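Local coordinates for protein putative oxidoreductase (Salmonella enterica subsp. enterica serovar Typhimurium, PDB 3NX4) that binds NADP and probably reduces acryloyl-CoA with NADPH, as a member of the medium-chain dehydrogenase/reductase family, at residues L39-A44 / D308-N313; A121-T126 / R318-I323; P206-L211 / L224-A229. All coordinates share one frame; numbering follows the deposited sequence.

Interaction 1 (L39-A44 / D308-N313); sequences LNYKDA and DAIINN. With NAP (NADP nicotinamide-adenine-dinucleotide phosphate), chain C.
Two helix ends meet here beside the bound NADP, and the contact between them is wholly apolar. I310 does most of the work. Its CG2 is anti to the backbone N, and this methyl reaches the CB of A44 at 3.6 Å. Its CG1 branch turns the other way, beside its own backbone N, and ends with CD1 at 3.8 Å from L39 CB. One isoleucine thus touches both L39 and the first turn of helix 41-48. I311 adds a second methyl on A44, with CD1 at 3.7 Å from A44 CB. The same CD1 lies 4.1 Å from Y41 CE2, and the two side chains cross at about a right angle.

The Y41 ring swings out with CG anti to the backbone N (chi1 -170°). It lies between the two isoleucines and the coenzyme, with CD1 at 3.3 Å from NADP O2D. Y41 N, in the first turn of its helix, donates to the phosphate oxygen O1N at 3.3 Å. N313 closes helix 303-311 with a Schellman motif at positive phi. Its ND2 donates to O3X of the 2'-phosphate at 3.2 Å, a group that marks NADP rather than NAD. R180 also binds the coenzyme and packs on N313.

N40 sits just before helix 41-48. Its N and ND2 both donate to D43 OD2, on the anti and syn lone pairs, and ND2 also bonds D64. Around the contact, L39 pairs through its backbone with T319 of strand 318-322, and its side chain touches F306 of helix 303-311.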
loop_
_atom_site.group_PDB
_atom_site.type_symbol
_atom_site.label_atom_id
_atom_site.label_comp_id
_atom_site.label_asym_id
_atom_site.label_seq_id
_atom_site.Cartn_x
_atom_site.Cartn_y
_atom_site.Cartn_z
ATOM N N LEU A 39 -20.370 20.715 1.842
ATOM C CA LEU A 39 -20.029 20.411 0.465
ATOM C C LEU A 39 -18.645 19.793 0.420
ATOM O O LEU A 39 -17.664 20.429 0.805
ATOM C CB LEU A 39 -20.031 21.670 -0.395
ATOM C CG LEU A 39 -21.373 22.376 -0.548
ATOM C CD1 LEU A 39 -21.230 23.592 -1.479
ATOM C CD2 LEU A 39 -22.415 21.403 -1.072
ATOM N N ASN A 40 -18.579 18.555 -0.058
ATOM C CA ASN A 40 -17.314 17.880 -0.301
ATOM C C ASN A 40 -17.003 17.903 -1.785
ATOM O O ASN A 40 -17.856 18.237 -2.601
ATOM C CB ASN A 40 -17.396 16.424 0.169
ATOM C CG ASN A 40 -17.653 16.310 1.653
ATOM O OD1 ASN A 40 -16.711 16.299 2.449
ATOM N ND2 ASN A 40 -18.935 16.231 2.041
ATOM N N TYR A 41 -15.778 17.534 -2.135
ATOM C CA TYR A 41 -15.400 17.440 -3.536
ATOM C C TYR A 41 -16.402 16.565 -4.286
ATOM O O TYR A 41 -16.831 16.900 -5.390
ATOM C CB TYR A 41 -13.976 16.880 -3.671
ATOM C CG TYR A 41 -13.418 16.964 -5.071
ATOM C CD1 TYR A 41 -13.410 15.852 -5.908
ATOM C CD2 TYR A 41 -12.914 18.163 -5.567
ATOM C CE1 TYR A 41 -12.905 15.928 -7.191
ATOM C CE2 TYR A 41 -12.406 18.248 -6.853
ATOM C CZ TYR A 41 -12.407 17.129 -7.661
ATOM O OH TYR A 41 -11.907 17.212 -8.941
ATOM N N LYS A 42 -16.791 15.445 -3.681
ATOM C CA LYS A 42 -17.722 14.547 -4.351
ATOM C C LYS A 42 -19.086 15.213 -4.569
ATOM O O LYS A 42 -19.705 15.031 -5.615
ATOM C CB LYS A 42 -17.866 13.215 -3.599
ATOM C CG LYS A 42 -18.405 12.097 -4.489
ATOM C CD LYS A 42 -18.970 10.925 -3.703
ATOM C CE LYS A 42 -17.910 10.227 -2.893
ATOM N NZ LYS A 42 -18.435 8.960 -2.297
ATOM N N ASP A 43 -19.547 15.985 -3.585
ATOM C CA ASP A 43 -20.793 16.738 -3.726
ATOM C C ASP A 43 -20.675 17.757 -4.866
ATOM O O ASP A 43 -21.629 17.984 -5.609
ATOM C CB ASP A 43 -21.144 17.489 -2.436
ATOM C CG ASP A 43 -21.388 16.574 -1.259
ATOM O OD1 ASP A 43 -22.148 15.591 -1.408
ATOM O OD2 ASP A 43 -20.823 16.851 -0.175
ATOM N N ALA A 44 -19.508 18.389 -4.985
ATOM C CA ALA A 44 -19.291 19.388 -6.031
ATOM C C ALA A 44 -19.321 18.739 -7.418
ATOM O O ALA A 44 -19.891 19.293 -8.355
ATOM C CB ALA A 44 -17.975 20.153 -5.801
ATOM N N ASP A 308 -19.255 25.081 -7.903
ATOM C CA ASP A 308 -18.425 25.559 -9.005
ATOM C C ASP A 308 -17.058 25.989 -8.500
ATOM O O ASP A 308 -16.032 25.591 -9.049
ATOM C CB ASP A 308 -19.099 26.710 -9.741
ATOM C CG ASP A 308 -20.186 26.238 -10.677
ATOM O OD1 ASP A 308 -20.132 25.064 -11.100
ATOM O OD2 ASP A 308 -21.092 27.040 -10.995
ATOM N N ALA A 309 -17.046 26.804 -7.452
ATOM C CA ALA A 309 -15.789 27.266 -6.872
ATOM C C ALA A 309 -14.900 26.087 -6.465
ATOM O O ALA A 309 -13.701 26.079 -6.724
ATOM C CB ALA A 309 -16.060 28.177 -5.689
ATOM N N ILE A 310 -15.488 25.078 -5.830
ATOM C CA ILE A 310 -14.720 23.909 -5.421
ATOM C C ILE A 310 -14.056 23.239 -6.612
ATOM O O ILE A 310 -12.864 22.931 -6.581
ATOM C CB ILE A 310 -15.619 22.882 -4.693
ATOM C CG1 ILE A 310 -16.079 23.447 -3.350
ATOM C CG2 ILE A 310 -14.898 21.553 -4.511
ATOM C CD1 ILE A 310 -17.212 22.668 -2.731
ATOM N N ILE A 311 -14.830 23.002 -7.665
ATOM C CA ILE A 311 -14.301 22.322 -8.841
ATOM C C ILE A 311 -13.219 23.168 -9.520
ATOM O O ILE A 311 -12.282 22.640 -10.114
ATOM C CB ILE A 311 -15.421 21.970 -9.845
ATOM C CG1 ILE A 311 -16.415 20.992 -9.211
ATOM C CG2 ILE A 311 -14.836 21.353 -11.107
ATOM C CD1 ILE A 311 -15.776 19.702 -8.737
ATOM N N ASN A 312 -13.349 24.483 -9.407
ATOM C CA ASN A 312 -12.379 25.410 -9.996
ATOM C C ASN A 312 -11.196 25.694 -9.080
ATOM O O ASN A 312 -10.346 26.522 -9.389
ATOM C CB ASN A 312 -13.058 26.727 -10.373
ATOM C CG ASN A 312 -14.024 26.575 -11.529
ATOM O OD1 ASN A 312 -13.801 25.767 -12.432
ATOM N ND2 ASN A 312 -15.107 27.352 -11.509
ATOM N N ASN A 313 -11.152 25.007 -7.945
ATOM C CA ASN A 313 -10.081 25.209 -6.987
ATOM C C ASN A 313 -9.984 26.671 -6.572
ATOM O O ASN A 313 -8.897 27.254 -6.567
ATOM C CB ASN A 313 -8.749 24.721 -7.566
ATOM C CG ASN A 313 -7.655 24.644 -6.522
ATOM O OD1 ASN A 313 -7.930 24.521 -5.332
ATOM N ND2 ASN A 313 -6.413 24.734 -6.961
HETATM P PA NAP C . -10.885 19.851 -2.004
HETATM O O1A NAP C . -11.329 20.619 -0.829
HETATM O O2A NAP C . -11.293 20.337 -3.332
HETATM O O5B NAP C . -9.304 19.625 -1.947
HETATM C C5B NAP C . -8.638 19.196 -3.102
HETATM C C4B NAP C . -7.329 19.972 -3.121
HETATM O O4B NAP C . -6.509 19.444 -4.127
HETATM C C3B NAP C . -7.531 21.453 -3.451
HETATM O O3B NAP C . -7.667 22.215 -2.267
HETATM C C2B NAP C . -6.249 21.813 -4.176
HETATM O O2B NAP C . -5.307 22.181 -3.198
HETATM C C1B NAP C . -5.796 20.491 -4.772
HETATM N N9A NAP C . -6.097 20.404 -6.209
HETATM C C8A NAP C . -7.275 20.726 -6.837
HETATM N N7A NAP C . -7.127 20.466 -8.160
HETATM C C5A NAP C . -5.890 19.974 -8.373
HETATM C C6A NAP C . -5.224 19.555 -9.519
HETATM N N6A NAP C . -5.815 19.593 -10.707
HETATM N N1A NAP C . -3.937 19.091 -9.413
HETATM C C2A NAP C . -3.309 19.048 -8.187
HETATM N N3A NAP C . -3.968 19.472 -7.051
HETATM C C4A NAP C . -5.235 19.928 -7.150
HETATM O O3 NAP C . -11.434 18.334 -1.888
HETATM P PN NAP C . -11.695 17.440 -0.584
HETATM O O1N NAP C . -13.132 17.461 -0.225
HETATM O O2N NAP C . -10.689 17.851 0.422
HETATM O O5D NAP C . -11.313 16.003 -1.203
HETATM C C5D NAP C . -9.991 15.786 -1.635
HETATM C C4D NAP C . -9.938 14.540 -2.506
HETATM O O4D NAP C . -10.256 13.429 -1.703
HETATM C C3D NAP C . -10.977 14.581 -3.614
HETATM O O3D NAP C . -10.443 13.967 -4.767
HETATM C C2D NAP C . -12.119 13.748 -3.079
HETATM O O2D NAP C . -12.830 13.119 -4.116
HETATM C C1D NAP C . -11.355 12.734 -2.251
HETATM N N1N NAP C . -12.135 12.137 -1.160
HETATM C C2N NAP C . -12.333 10.786 -1.183
HETATM C C3N NAP C . -13.041 10.145 -0.171
HETATM C C7N NAP C . -12.776 8.677 0.023
HETATM O O7N NAP C . -13.799 7.831 0.479
HETATM N N7N NAP C . -11.561 8.214 -0.251
HETATM C C4N NAP C . -13.552 10.905 0.881
HETATM C C5N NAP C . -13.338 12.291 0.897
HETATM C C6N NAP C . -12.615 12.894 -0.130
HETATM P P2B NAP C . -4.207 23.334 -3.499
HETATM O O1X NAP C . -3.610 23.725 -2.174
HETATM O O2X NAP C . -3.131 22.782 -4.403
HETATM O O3X NAP C . -4.913 24.495 -4.145
#

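Interaction 2 (A121-T126 / R318-I323); sequences AMIIGT and RTLVKI
R318 starts strand 318-322 and sends its side chain into the backbone of helix 118-140. The contact joins this helix to the mixed sheet that holds strands 30-39 and 318-322, in a reductase of the medium-chain family. The arginine chain is bent at chi2 and chi3, which turns the edge of the guanidinium to the helix carbonyls. NE donates to I123 O at 2.7 Å, with an N-H...O angle of 152°. The oxygen lies near the guanidinium plane, but NE stands above the carbonyl plane. NH2 donates to M122 O at 3.0 Å, nearly along the C=O axis, with a more bent angle of 136° at the hydrogen. NH2 also bonds S38 OG, and NH1 makes a weak bond to L39 O.

M122 O and I123 O come just before G125, a residue of positive phi, which suits glycine. G125 has no side chain, and its CA lies 3.6 Å from R318 NH2. G125 N bonds A121 O at 2.9 Å, a normal helical bond. T126 OG1 is held by D64 OD1, and T126 also touches the NADP.

L320 supplies the apolar half. Its CG is anti to the backbone N, so CD1 reaches the CB of selenomethionine M122 at 3.6 Å. CD2 meets I123 CG1 at 3.9 Å. W36 of strand 30-39 covers both L320 and M122.

The axes of the two segments come within 7.4 Å at closest approach. The chemistry is that of a buried cation shared among neutral oxygens, with no carboxylate across this contact. Several carbonyl dipoles probably stabilise the charge, and they fix the guanidinium in rotation close to the coenzyme pocket.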
loop_
_atom_site.group_PDB
_atom_site.type_symbol
_atom_site.label_atom_id
_atom_site.label_comp_id
_atom_site.label_asym_id
_atom_site.label_seq_id
_atom_site.Cartn_x
_atom_site.Cartn_y
_atom_site.Cartn_z
ATOM N N ALA A 121 -19.806 18.929 13.650
ATOM C CA ALA A 121 -19.813 17.612 13.030
ATOM C C ALA A 121 -19.773 17.749 11.515
ATOM O O ALA A 121 -19.191 16.917 10.818
ATOM C CB ALA A 121 -21.061 16.816 13.465
HETATM N N MSE A 122 -20.395 18.808 11.010
HETATM C CA MSE A 122 -20.480 19.030 9.568
HETATM C C MSE A 122 -19.318 19.875 9.028
HETATM O O MSE A 122 -18.945 19.746 7.863
HETATM C CB MSE A 122 -21.831 19.642 9.190
HETATM C CG MSE A 122 -22.990 18.635 9.307
HETATM SE SE MSE A 122 -22.704 17.165 8.071
HETATM C CE MSE A 122 -22.091 15.788 9.327
ATOM N N ILE A 123 -18.744 20.726 9.865
ATOM C CA ILE A 123 -17.471 21.346 9.494
ATOM C C ILE A 123 -16.464 20.225 9.222
ATOM O O ILE A 123 -15.676 20.294 8.278
ATOM C CB ILE A 123 -16.956 22.320 10.568
ATOM C CG1 ILE A 123 -17.909 23.528 10.672
ATOM C CG2 ILE A 123 -15.506 22.784 10.233
ATOM C CD1 ILE A 123 -17.533 24.528 11.737
ATOM N N ILE A 124 -16.518 19.173 10.036
ATOM C CA ILE A 124 -15.710 17.982 9.781
ATOM C C ILE A 124 -16.194 17.280 8.514
ATOM O O ILE A 124 -15.464 17.209 7.518
ATOM C CB ILE A 124 -15.739 17.019 10.977
ATOM C CG1 ILE A 124 -15.087 17.681 12.194
ATOM C CG2 ILE A 124 -15.029 15.690 10.635
ATOM C CD1 ILE A 124 -15.382 16.948 13.500
ATOM N N GLY A 125 -17.425 16.770 8.545
ATOM C CA GLY A 125 -18.024 16.141 7.379
ATOM C C GLY A 125 -17.228 14.947 6.861
ATOM O O GLY A 125 -16.372 14.412 7.554
ATOM N N THR A 126 -17.508 14.542 5.630
ATOM C CA THR A 126 -16.759 13.459 5.008
ATOM C C THR A 126 -15.264 13.785 4.890
ATOM O O THR A 126 -14.429 12.920 5.088
ATOM C CB THR A 126 -17.334 13.101 3.623
ATOM O OG1 THR A 126 -18.549 12.369 3.797
ATOM C CG2 THR A 126 -16.370 12.226 2.845
ATOM N N ARG A 318 -13.198 24.193 4.571
ATOM C CA ARG A 318 -14.412 23.387 4.511
ATOM C C ARG A 318 -15.656 24.247 4.267
ATOM O O ARG A 318 -15.796 25.327 4.841
ATOM C CB ARG A 318 -14.559 22.615 5.818
ATOM C CG ARG A 318 -13.501 21.512 5.999
ATOM C CD ARG A 318 -13.883 20.256 5.232
ATOM N NE ARG A 318 -15.198 19.773 5.672
ATOM C CZ ARG A 318 -16.200 19.476 4.854
ATOM N NH1 ARG A 318 -16.037 19.570 3.543
ATOM N NH2 ARG A 318 -17.361 19.067 5.347
ATOM N N THR A 319 -16.550 23.771 3.409
ATOM C CA THR A 319 -17.783 24.500 3.130
ATOM C C THR A 319 -18.928 23.906 3.936
ATOM O O THR A 319 -19.318 22.756 3.723
ATOM C CB THR A 319 -18.143 24.470 1.632
ATOM O OG1 THR A 319 -17.093 25.079 0.875
ATOM C CG2 THR A 319 -19.443 25.232 1.374
ATOM N N LEU A 320 -19.449 24.704 4.862
ATOM C CA LEU A 320 -20.507 24.298 5.774
ATOM C C LEU A 320 -21.843 24.862 5.295
ATOM O O LEU A 320 -21.947 26.048 4.971
ATOM C CB LEU A 320 -20.201 24.813 7.184
ATOM C CG LEU A 320 -21.325 24.688 8.223
ATOM C CD1 LEU A 320 -21.524 23.218 8.641
ATOM C CD2 LEU A 320 -21.044 25.569 9.435
ATOM N N VAL A 321 -22.863 24.016 5.246
ATOM C CA VAL A 321 -24.162 24.442 4.750
ATOM C C VAL A 321 -25.195 24.490 5.872
ATOM O O VAL A 321 -25.511 23.483 6.475
ATOM C CB VAL A 321 -24.646 23.550 3.592
ATOM C CG1 VAL A 321 -25.978 24.052 3.064
ATOM C CG2 VAL A 321 -23.593 23.527 2.475
ATOM N N LYS A 322 -25.693 25.688 6.163
ATOM C CA LYS A 322 -26.719 25.835 7.177
ATOM C C LYS A 322 -28.058 25.517 6.524
ATOM O O LYS A 322 -28.455 26.177 5.561
ATOM C CB LYS A 322 -26.726 27.262 7.743
ATOM C CG LYS A 322 -27.752 27.472 8.864
ATOM C CD LYS A 322 -27.653 28.883 9.428
ATOM C CE LYS A 322 -28.625 29.104 10.576
ATOM N NZ LYS A 322 -28.406 28.142 11.694
ATOM N N ILE A 323 -28.735 24.497 7.034
ATOM C CA ILE A 323 -29.985 24.037 6.453
ATOM C C ILE A 323 -31.148 24.547 7.291
ATOM O O ILE A 323 -32.150 25.012 6.752
ATOM C CB ILE A 323 -30.041 22.508 6.377
ATOM C CG1 ILE A 323 -28.960 21.971 5.427
ATOM C CG2 ILE A 323 -31.426 22.049 5.932
ATOM C CD1 ILE A 323 -29.222 22.286 3.966
#

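Interaction 3 (P206-L211 / L224-A229); sequences PLEKQL and LAKVLA
E208 has CG anti to its carbonyl carbon (chi1 -62°) and a bend at chi2 (-82°), so its chain folds over A229. K226 takes the other course. Its CG is anti to the backbone N and the chain is extended beyond it, so its CE passes 4.0 Å from E208 OE2. The setting is the Rossmann-type domain that binds NADP. Segment 206-211 is a loop leading into strand 212-217 of the parallel sheet, and helix 221-229 follows that strand.

A229 fills the centre of the contact. Its methyl, directed at the loop, touches P206 O at 3.5 Å and E208 CG at 3.7 Å. The apolar part of the glutamate therefore lies on the alanine.

The charged ends do not form a salt bridge. E208 OE2 stays 4.6 Å from K226 NZ, so any attraction is probably modest. Each has its own partner: OE2 accepts from R205 N, and NZ goes on to donate to E200 O and E203 O. The carbonyl of E208 accepts from R258 of helix 253-258. P206 also packs on F246 of the second subunit, which places this loop edge near the dimer contact.

Between the two segments there is one backbone bond. E208 N donates to A229 O at 2.8 Å, with an N-H...O angle of 159° and the nitrogen above the carbonyl plane.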
loop_
_atom_site.group_PDB
_atom_site.type_symbol
_atom_site.label_atom_id
_atom_site.label_comp_id
_atom_site.label_asym_id
_atom_site.label_seq_id
_atom_site.Cartn_x
_atom_site.Cartn_y
_atom_site.Cartn_z
ATOM N N PRO A 206 11.976 6.926 -10.772
ATOM C CA PRO A 206 11.305 5.869 -10.006
ATOM C C PRO A 206 11.614 5.986 -8.525
ATOM O O PRO A 206 10.735 5.719 -7.698
ATOM C CB PRO A 206 11.891 4.586 -10.598
ATOM C CG PRO A 206 12.224 4.978 -12.024
ATOM C CD PRO A 206 12.746 6.382 -11.907
ATOM N N LEU A 207 12.849 6.370 -8.207
ATOM C CA LEU A 207 13.263 6.648 -6.833
ATOM C C LEU A 207 13.898 8.036 -6.756
ATOM O O LEU A 207 14.787 8.361 -7.546
ATOM C CB LEU A 207 14.270 5.594 -6.340
ATOM C CG LEU A 207 13.755 4.172 -6.086
ATOM C CD1 LEU A 207 14.895 3.293 -5.591
ATOM C CD2 LEU A 207 12.582 4.159 -5.088
ATOM N N GLU A 208 13.430 8.845 -5.810
ATOM C CA GLU A 208 13.989 10.169 -5.537
ATOM C C GLU A 208 14.643 10.126 -4.159
ATOM O O GLU A 208 14.644 9.087 -3.500
ATOM C CB GLU A 208 12.879 11.221 -5.528
ATOM C CG GLU A 208 12.138 11.389 -6.855
ATOM C CD GLU A 208 12.885 12.281 -7.824
ATOM O OE1 GLU A 208 13.945 12.813 -7.434
ATOM O OE2 GLU A 208 12.415 12.447 -8.971
ATOM N N LYS A 209 15.179 11.252 -3.701
ATOM C CA LYS A 209 15.747 11.271 -2.360
ATOM C C LYS A 209 14.642 11.016 -1.340
ATOM O O LYS A 209 13.501 11.438 -1.532
ATOM C CB LYS A 209 16.458 12.591 -2.051
ATOM C CG LYS A 209 17.051 12.616 -0.645
ATOM C CD LYS A 209 18.138 13.665 -0.479
ATOM C CE LYS A 209 17.570 15.066 -0.363
ATOM N NZ LYS A 209 18.640 16.020 0.037
ATOM N N GLN A 210 14.984 10.298 -0.277
ATOM C CA GLN A 210 14.021 9.954 0.762
ATOM C C GLN A 210 13.729 11.157 1.621
ATOM O O GLN A 210 14.631 11.665 2.282
ATOM C CB GLN A 210 14.572 8.823 1.637
ATOM C CG GLN A 210 14.733 7.512 0.884
ATOM C CD GLN A 210 15.374 6.419 1.732
ATOM O OE1 GLN A 210 14.869 6.051 2.791
ATOM N NE2 GLN A 210 16.503 5.916 1.273
ATOM N N LEU A 211 12.468 11.594 1.619
ATOM C CA LEU A 211 12.048 12.788 2.361
ATOM C C LEU A 211 11.025 12.550 3.480
ATOM O O LEU A 211 11.086 13.219 4.519
ATOM C CB LEU A 211 11.457 13.845 1.412
ATOM C CG LEU A 211 12.299 14.241 0.192
ATOM C CD1 LEU A 211 11.524 15.219 -0.693
ATOM C CD2 LEU A 211 13.638 14.820 0.634
ATOM N N LEU A 224 1.051 12.101 -6.504
ATOM C CA LEU A 224 1.124 10.886 -5.714
ATOM C C LEU A 224 2.302 10.047 -6.160
ATOM O O LEU A 224 3.011 9.493 -5.340
ATOM C CB LEU A 224 -0.167 10.089 -5.830
ATOM C CG LEU A 224 -0.180 8.697 -5.209
ATOM C CD1 LEU A 224 0.254 8.750 -3.768
ATOM C CD2 LEU A 224 -1.549 8.073 -5.347
ATOM N N ALA A 225 2.514 9.969 -7.470
ATOM C CA ALA A 225 3.628 9.187 -7.995
ATOM C C ALA A 225 4.962 9.703 -7.463
ATOM O O ALA A 225 5.829 8.920 -7.092
ATOM C CB ALA A 225 3.618 9.193 -9.508
ATOM N N LYS A 226 5.124 11.023 -7.409
ATOM C CA LYS A 226 6.387 11.582 -6.933
ATOM C C LYS A 226 6.534 11.452 -5.421
ATOM O O LYS A 226 7.620 11.170 -4.916
ATOM C CB LYS A 226 6.559 13.041 -7.354
ATOM C CG LYS A 226 7.952 13.560 -7.009
ATOM C CD LYS A 226 8.428 14.623 -7.977
ATOM C CE LYS A 226 9.796 15.135 -7.569
ATOM N NZ LYS A 226 10.133 16.379 -8.284
ATOM N N VAL A 227 5.443 11.675 -4.699
ATOM C CA VAL A 227 5.433 11.409 -3.259
ATOM C C VAL A 227 5.872 9.972 -2.968
ATOM O O VAL A 227 6.697 9.743 -2.085
ATOM C CB VAL A 227 4.067 11.732 -2.627
ATOM C CG1 VAL A 227 3.978 11.188 -1.200
ATOM C CG2 VAL A 227 3.843 13.269 -2.636
ATOM N N LEU A 228 5.342 9.009 -3.714
ATOM C CA LEU A 228 5.802 7.625 -3.550
ATOM C C LEU A 228 7.307 7.484 -3.762
ATOM O O LEU A 228 7.960 6.752 -3.023
ATOM C CB LEU A 228 5.060 6.664 -4.479
ATOM C CG LEU A 228 3.603 6.384 -4.117
ATOM C CD1 LEU A 228 2.896 5.768 -5.313
ATOM C CD2 LEU A 228 3.522 5.479 -2.897
ATOM N N ALA A 229 7.851 8.179 -4.761
ATOM C CA ALA A 229 9.286 8.110 -5.068
ATOM C C ALA A 229 10.169 8.761 -3.993
ATOM O O ALA A 229 11.385 8.519 -3.940
ATOM C CB ALA A 229 9.577 8.735 -6.459
#

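How the interactions relate
Interactions 1 and 2 adjoin, with centres about 13 Å apart. They share the sheet that holds strands 30-39 and 318-322, and N40 of the first packs against R318 of the second. Helix 303-311 of interaction 1 leads on to strand 318-322 of interaction 2. Their segments alternate along the chain, so the C-terminal helix and strand tie the sheet domain together beside the NADP site. Interaction 3 is nested inside both loops, in the Rossmann-type domain near the dimer contact. Its centre lies about 28 Å from that of interaction 1 and 34 Å from that of interaction 2. It touches neither, and it lies across the chain's centre from interaction 2.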